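Local coordinates for protein 2-oxoglutarate dehydrogenase E3 component (Thermus thermophilus, PDB 2YQU) that probably reoxidises protein-bound dihydrolipoyl groups with NAD(+), as the FAD-dependent dihydrolipoamide dehydrogenase component of 2-oxo acid dehydrogenase complexes, at residues 422-427 / 446-451; 384-389 / 398-403. All coordinates share one frame; numbering follows the deposited sequence.

Overall arrangement
Both contacts belong to the dimerisation domain of this disulfide oxidoreductase, on the same side of the chain's centre, and their centres lie about 12 Å apart. Contact 2 comes first along the chain: 384-389 and 398-403 form a beta hairpin within the domain's antiparallel sheet. Contact 1 follows, where 422-427, at the start of a short helix, meets 446-451, the end of helix 438-449. That last helix links the two, since Ala448 CB lies 3.6 Å from Val388 O of the hairpin. The sheet and its covering helices thus form one layered unit, and at contact 1 the second subunit of the dimer comes within reach.

Contact 1 (422-427 / 446-451); sequences ASAEDL and LAAWER
Ala424 and Glu425, at the start of helix 424-429, meet the last turn of helix 438-449 through Ala448 and Trp449. Just ahead of them, Ser423 is the N-cap: its OG accepts a hydrogen bond from Asp426 N at 3.1 Å and ties off the first turn. Ala424 points its methyl at the other helix. Its CB packs 4.1 Å from Ala448 CB and 4.0 Å from Trp449 CB, which brings the backbones close, with the CA atoms of Ala424 and Trp449 5.2 Å apart.

Glu425 carries the rest. With CG anti to the backbone N (chi1 -174°) and an extended chain beyond it, the side chain is laid across one face of the indole. CB sits over the five-membered ring, 3.5 Å from its centroid and only 4° off the ring normal, a CH-pi contact; CG follows, 3.4 Å from Trp449 CE2. The carboxylate then stacks on the ring, the two planes 22° apart. Glu425 OE2 comes within 3.3 Å of Trp449 NE1, but the angle is too poor for a hydrogen bond; the acid's strong partner is Arg429, which forms a salt bridge with OE1. On the opposite face of the indole lies Glu450 OE1, offset toward the rim. An alanine in place of Trp449 would probably leave the aliphatic part of Glu425 without the flat surface it lies on and set its side chain freer to turn.

Around the pair, Asp395 bonds to the Glu425 amide and touches the Trp449 side chain, while Leu427 packs on Leu441 and Ala445 of helix 438-449 and on Ile397 of strand 397-404. Ala422 reaches Ala417 of helix 407-419 and, across the dimer, Phe420 of the second subunit.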
loop_
_atom_site.group_PDB
_atom_site.type_symbol
_atom_site.label_atom_id
_atom_site.label_comp_id
_atom_site.label_asym_id
_atom_site.label_seq_id
_atom_site.Cartn_x
_atom_site.Cartn_y
_atom_site.Cartn_z
ATOM N N ALA A 422 5.593 -11.410 14.821
ATOM C CA ALA A 422 6.887 -10.801 14.518
ATOM C C ALA A 422 7.357 -9.932 15.652
ATOM O O ALA A 422 6.553 -9.363 16.384
ATOM C CB ALA A 422 6.783 -9.951 13.263
ATOM N N SER A 423 8.674 -9.806 15.749
ATOM C CA SER A 423 9.294 -8.803 16.586
ATOM C C SER A 423 9.437 -7.507 15.789
ATOM O O SER A 423 9.411 -7.521 14.552
ATOM C CB SER A 423 10.666 -9.278 17.053
ATOM O OG SER A 423 11.557 -9.424 15.965
ATOM N N ALA A 424 9.586 -6.395 16.502
ATOM C CA ALA A 424 9.807 -5.088 15.885
ATOM C C ALA A 424 11.112 -5.105 15.088
ATOM O O ALA A 424 11.179 -4.557 13.990
ATOM C CB ALA A 424 9.849 -3.992 16.949
ATOM N N GLU A 425 12.135 -5.754 15.653
ATOM C CA GLU A 425 13.415 -5.956 14.980
ATOM C C GLU A 425 13.247 -6.647 13.629
ATOM O O GLU A 425 13.827 -6.218 12.650
ATOM C CB GLU A 425 14.387 -6.774 15.844
ATOM C CG GLU A 425 15.791 -6.880 15.245
ATOM C CD GLU A 425 16.700 -7.841 15.995
ATOM O OE1 GLU A 425 17.633 -8.385 15.368
ATOM O OE2 GLU A 425 16.488 -8.076 17.198
ATOM N N ASP A 426 12.458 -7.714 13.569
ATOM C CA ASP A 426 12.311 -8.452 12.317
ATOM C C ASP A 426 11.562 -7.652 11.262
ATOM O O ASP A 426 11.917 -7.714 10.089
ATOM C CB ASP A 426 11.666 -9.816 12.543
ATOM C CG ASP A 426 12.645 -10.824 13.134
ATOM O OD1 ASP A 426 12.186 -11.739 13.827
ATOM O OD2 ASP A 426 13.891 -10.775 12.976
ATOM N N LEU A 427 10.541 -6.901 11.670
ATOM C CA LEU A 427 9.845 -6.014 10.739
ATOM C C LEU A 427 10.804 -4.939 10.232
ATOM O O LEU A 427 10.826 -4.629 9.048
ATOM C CB LEU A 427 8.619 -5.384 11.402
ATOM C CG LEU A 427 7.771 -4.431 10.559
ATOM C CD1 LEU A 427 7.326 -5.089 9.258
ATOM C CD2 LEU A 427 6.580 -3.978 11.369
ATOM N N LEU A 446 11.904 -0.201 13.601
ATOM C CA LEU A 446 13.275 -0.071 14.094
ATOM C C LEU A 446 13.348 0.793 15.341
ATOM O O LEU A 446 14.095 0.489 16.263
ATOM C CB LEU A 446 14.188 0.553 13.035
ATOM C CG LEU A 446 14.599 -0.336 11.860
ATOM C CD1 LEU A 446 15.379 0.479 10.855
ATOM C CD2 LEU A 446 15.412 -1.540 12.321
ATOM N N ALA A 447 12.599 1.893 15.335
ATOM C CA ALA A 447 12.539 2.813 16.467
ATOM C C ALA A 447 11.963 2.155 17.716
ATOM O O ALA A 447 12.360 2.483 18.827
ATOM C CB ALA A 447 11.725 4.064 16.098
ATOM N N ALA A 448 11.012 1.244 17.536
ATOM C CA ALA A 448 10.427 0.514 18.655
ATOM C C ALA A 448 11.433 -0.508 19.176
ATOM O O ALA A 448 11.579 -0.685 20.383
ATOM C CB ALA A 448 9.122 -0.181 18.223
ATOM N N TRP A 449 12.140 -1.157 18.255
ATOM C CA TRP A 449 13.129 -2.173 18.601
ATOM C C TRP A 449 14.269 -1.547 19.394
ATOM O O TRP A 449 14.556 -1.941 20.523
ATOM C CB TRP A 449 13.686 -2.815 17.329
ATOM C CG TRP A 449 14.941 -3.609 17.542
ATOM C CD1 TRP A 449 15.180 -4.499 18.543
ATOM C CD2 TRP A 449 16.125 -3.593 16.731
ATOM N NE1 TRP A 449 16.434 -5.044 18.407
ATOM C CE2 TRP A 449 17.041 -4.502 17.306
ATOM C CE3 TRP A 449 16.510 -2.904 15.576
ATOM C CZ2 TRP A 449 18.313 -4.745 16.765
ATOM C CZ3 TRP A 449 17.786 -3.141 15.036
ATOM C CH2 TRP A 449 18.664 -4.055 15.635
ATOM N N GLU A 450 14.899 -0.561 18.779
ATOM C CA GLU A 450 16.059 0.106 19.354
ATOM C C GLU A 450 16.052 1.558 18.881
ATOM O O GLU A 450 15.596 2.455 19.591
ATOM C CB GLU A 450 17.337 -0.604 18.912
ATOM C CG GLU A 450 17.708 -1.840 19.713
ATOM C CD GLU A 450 19.073 -2.405 19.335
ATOM O OE1 GLU A 450 19.572 -2.127 18.220
ATOM O OE2 GLU A 450 19.657 -3.142 20.160
ATOM N N ARG A 451 16.543 1.779 17.672
ATOM C CA ARG A 451 16.568 3.110 17.079
ATOM C C ARG A 451 16.503 3.004 15.561
ATOM O O ARG A 451 17.056 2.067 14.977
ATOM C CB ARG A 451 17.843 3.858 17.487
ATOM C CG ARG A 451 19.117 3.104 17.174
ATOM C CD ARG A 451 20.394 3.812 17.621
ATOM N NE ARG A 451 20.543 3.769 19.073
ATOM C CZ ARG A 451 20.152 4.725 19.915
ATOM N NH1 ARG A 451 19.575 5.838 19.474
ATOM N NH2 ARG A 451 20.341 4.564 21.222
#

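Contact 2 (384-389 / 398-403); sequences GFIKVL and LGVHGI
Ile386 and Val388 lie on one face of this antiparallel pair together with Val400, which serves both. Val400 CG1 is 3.8 Å from Ile386 CG2, where the side chains cross obliquely, and 4.1 Å from Val388 CG2, where they run side by side, pointing the same way. Opposite Ile386 stands Gly402, and there the backbones close to 4.2 Å between CA atoms; a side chain at Gly402 would collide with Phe385 O.

The other face carries Phe385, Lys387, Leu389, His401 and Ile403. The Phe385 ring comes against Ile403, CE2 to CG2 at 3.7 Å. Leu389 and His401 cross at about a right angle, with Leu389 CD1 4.0 Å from His401 NE2. That nitrogen also hydrogen-bonds to the carbonyl of Tyr351, which fixes the imidazole. The Lys387 chain bends at chi3 (87°), and its NZ makes salt bridges with Glu209, Glu353 and Asp207.

Between the faces, paired backbone bonds join Phe385 with Ile403 and Lys387 with His401. Leu389 N still bonds to Gly399 O in the regular way, at 2.8 Å and nearly straight (173°), but Leu389 O is shared: it accepts from Leu398 N at 2.8 Å and weakly from Gly399 N at 3.3 Å. Two residues therefore face one, a classic beta bulge.

The hairpin lies inside the five-stranded antiparallel sheet of the dimerisation domain, with backbone bonds continuing from Ile386 to Phe368 in strand 363-369 and from Val400 to Val349 in strand 345-350. Helices 407-419 and 438-449 cover the Ile386, Val388 and Val400 face. Against the opposite face packs helix 208-221, through Val210 on Phe385 and His401 and through Ala213 and Ala214 on Ile403.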
loop_
_atom_site.group_PDB
_atom_site.type_symbol
_atom_site.label_atom_id
_atom_site.label_comp_id
_atom_site.label_asym_id
_atom_site.label_seq_id
_atom_site.Cartn_x
_atom_site.Cartn_y
_atom_site.Cartn_z
ATOM N N GLY A 384 1.220 13.162 9.140
ATOM C CA GLY A 384 0.931 11.797 9.519
ATOM C C GLY A 384 2.097 11.117 10.189
ATOM O O GLY A 384 3.200 11.658 10.257
ATOM N N PHE A 385 1.840 9.920 10.699
ATOM C CA PHE A 385 2.879 9.096 11.302
ATOM C C PHE A 385 2.429 7.648 11.360
ATOM O O PHE A 385 1.252 7.343 11.193
ATOM C CB PHE A 385 3.193 9.582 12.725
ATOM C CG PHE A 385 2.037 9.421 13.691
ATOM C CD1 PHE A 385 1.860 8.231 14.397
ATOM C CD2 PHE A 385 1.142 10.462 13.900
ATOM C CE1 PHE A 385 0.796 8.081 15.286
ATOM C CE2 PHE A 385 0.076 10.322 14.792
ATOM C CZ PHE A 385 -0.093 9.130 15.485
ATOM N N ILE A 386 3.385 6.756 11.574
ATOM C CA ILE A 386 3.082 5.388 11.988
ATOM C C ILE A 386 3.833 5.104 13.284
ATOM O O ILE A 386 4.974 5.520 13.458
ATOM C CB ILE A 386 3.452 4.354 10.891
ATOM C CG1 ILE A 386 2.569 4.553 9.655
ATOM C CG2 ILE A 386 3.288 2.917 11.425
ATOM C CD1 ILE A 386 2.986 3.727 8.455
ATOM N N LYS A 387 3.162 4.391 14.179
ATOM C CA LYS A 387 3.643 4.079 15.502
ATOM C C LYS A 387 3.587 2.563 15.682
ATOM O O LYS A 387 2.556 1.939 15.419
ATOM C CB LYS A 387 2.754 4.804 16.516
ATOM C CG LYS A 387 2.835 4.332 17.932
ATOM C CD LYS A 387 2.251 5.358 18.896
ATOM C CE LYS A 387 0.742 5.191 19.086
ATOM N NZ LYS A 387 0.194 6.127 20.131
ATOM N N VAL A 388 4.702 1.976 16.098
ATOM C CA VAL A 388 4.781 0.564 16.446
ATOM C C VAL A 388 4.931 0.422 17.963
ATOM O O VAL A 388 5.773 1.067 18.578
ATOM C CB VAL A 388 5.956 -0.126 15.724
ATOM C CG1 VAL A 388 6.167 -1.565 16.242
ATOM C CG2 VAL A 388 5.739 -0.115 14.213
ATOM N N LEU A 389 4.096 -0.422 18.555
ATOM C CA LEU A 389 4.177 -0.735 19.976
ATOM C C LEU A 389 4.769 -2.131 20.105
ATOM O O LEU A 389 4.247 -3.061 19.526
ATOM C CB LEU A 389 2.786 -0.687 20.599
ATOM C CG LEU A 389 2.006 0.599 20.311
ATOM C CD1 LEU A 389 0.659 0.587 20.986
ATOM C CD2 LEU A 389 2.814 1.813 20.747
ATOM N N LEU A 398 3.124 -5.591 19.499
ATOM C CA LEU A 398 1.830 -5.649 20.181
ATOM C C LEU A 398 0.736 -4.904 19.431
ATOM O O LEU A 398 -0.437 -5.262 19.545
ATOM C CB LEU A 398 1.958 -5.094 21.598
ATOM C CG LEU A 398 2.917 -5.860 22.511
ATOM C CD1 LEU A 398 3.159 -5.083 23.783
ATOM C CD2 LEU A 398 2.376 -7.243 22.812
ATOM N N GLY A 399 1.114 -3.880 18.674
ATOM C CA GLY A 399 0.170 -3.108 17.889
ATOM C C GLY A 399 0.844 -2.124 16.947
ATOM O O GLY A 399 1.975 -1.727 17.175
ATOM N N VAL A 400 0.151 -1.760 15.873
ATOM C CA VAL A 400 0.632 -0.759 14.933
ATOM C C VAL A 400 -0.516 0.187 14.594
ATOM O O VAL A 400 -1.656 -0.229 14.401
ATOM C CB VAL A 400 1.223 -1.399 13.643
ATOM C CG1 VAL A 400 1.869 -0.327 12.753
ATOM C CG2 VAL A 400 2.233 -2.490 13.998
ATOM N N HIS A 401 -0.216 1.476 14.569
ATOM C CA HIS A 401 -1.237 2.500 14.445
ATOM C C HIS A 401 -0.708 3.654 13.612
ATOM O O HIS A 401 0.471 3.990 13.675
ATOM C CB HIS A 401 -1.621 3.037 15.822
ATOM C CG HIS A 401 -1.977 1.982 16.824
ATOM N ND1 HIS A 401 -3.059 2.108 17.657
ATOM C CD2 HIS A 401 -1.378 0.817 17.170
ATOM C CE1 HIS A 401 -3.125 1.058 18.456
ATOM N NE2 HIS A 401 -2.126 0.249 18.168
ATOM N N GLY A 402 -1.574 4.282 12.839
ATOM C CA GLY A 402 -1.113 5.373 12.024
ATOM C C GLY A 402 -2.194 6.241 11.463
ATOM O O GLY A 402 -3.380 5.924 11.521
ATOM N N ILE A 403 -1.748 7.367 10.940
ATOM C CA ILE A 403 -2.577 8.263 10.163
ATOM C C ILE A 403 -1.713 8.873 9.068
ATOM O O ILE A 403 -0.590 9.311 9.326
ATOM C CB ILE A 403 -3.222 9.346 11.055
ATOM C CG1 ILE A 403 -4.041 10.318 10.200
ATOM C CG2 ILE A 403 -2.171 10.082 11.900
ATOM C CD1 ILE A 403 -4.891 11.270 11.018
#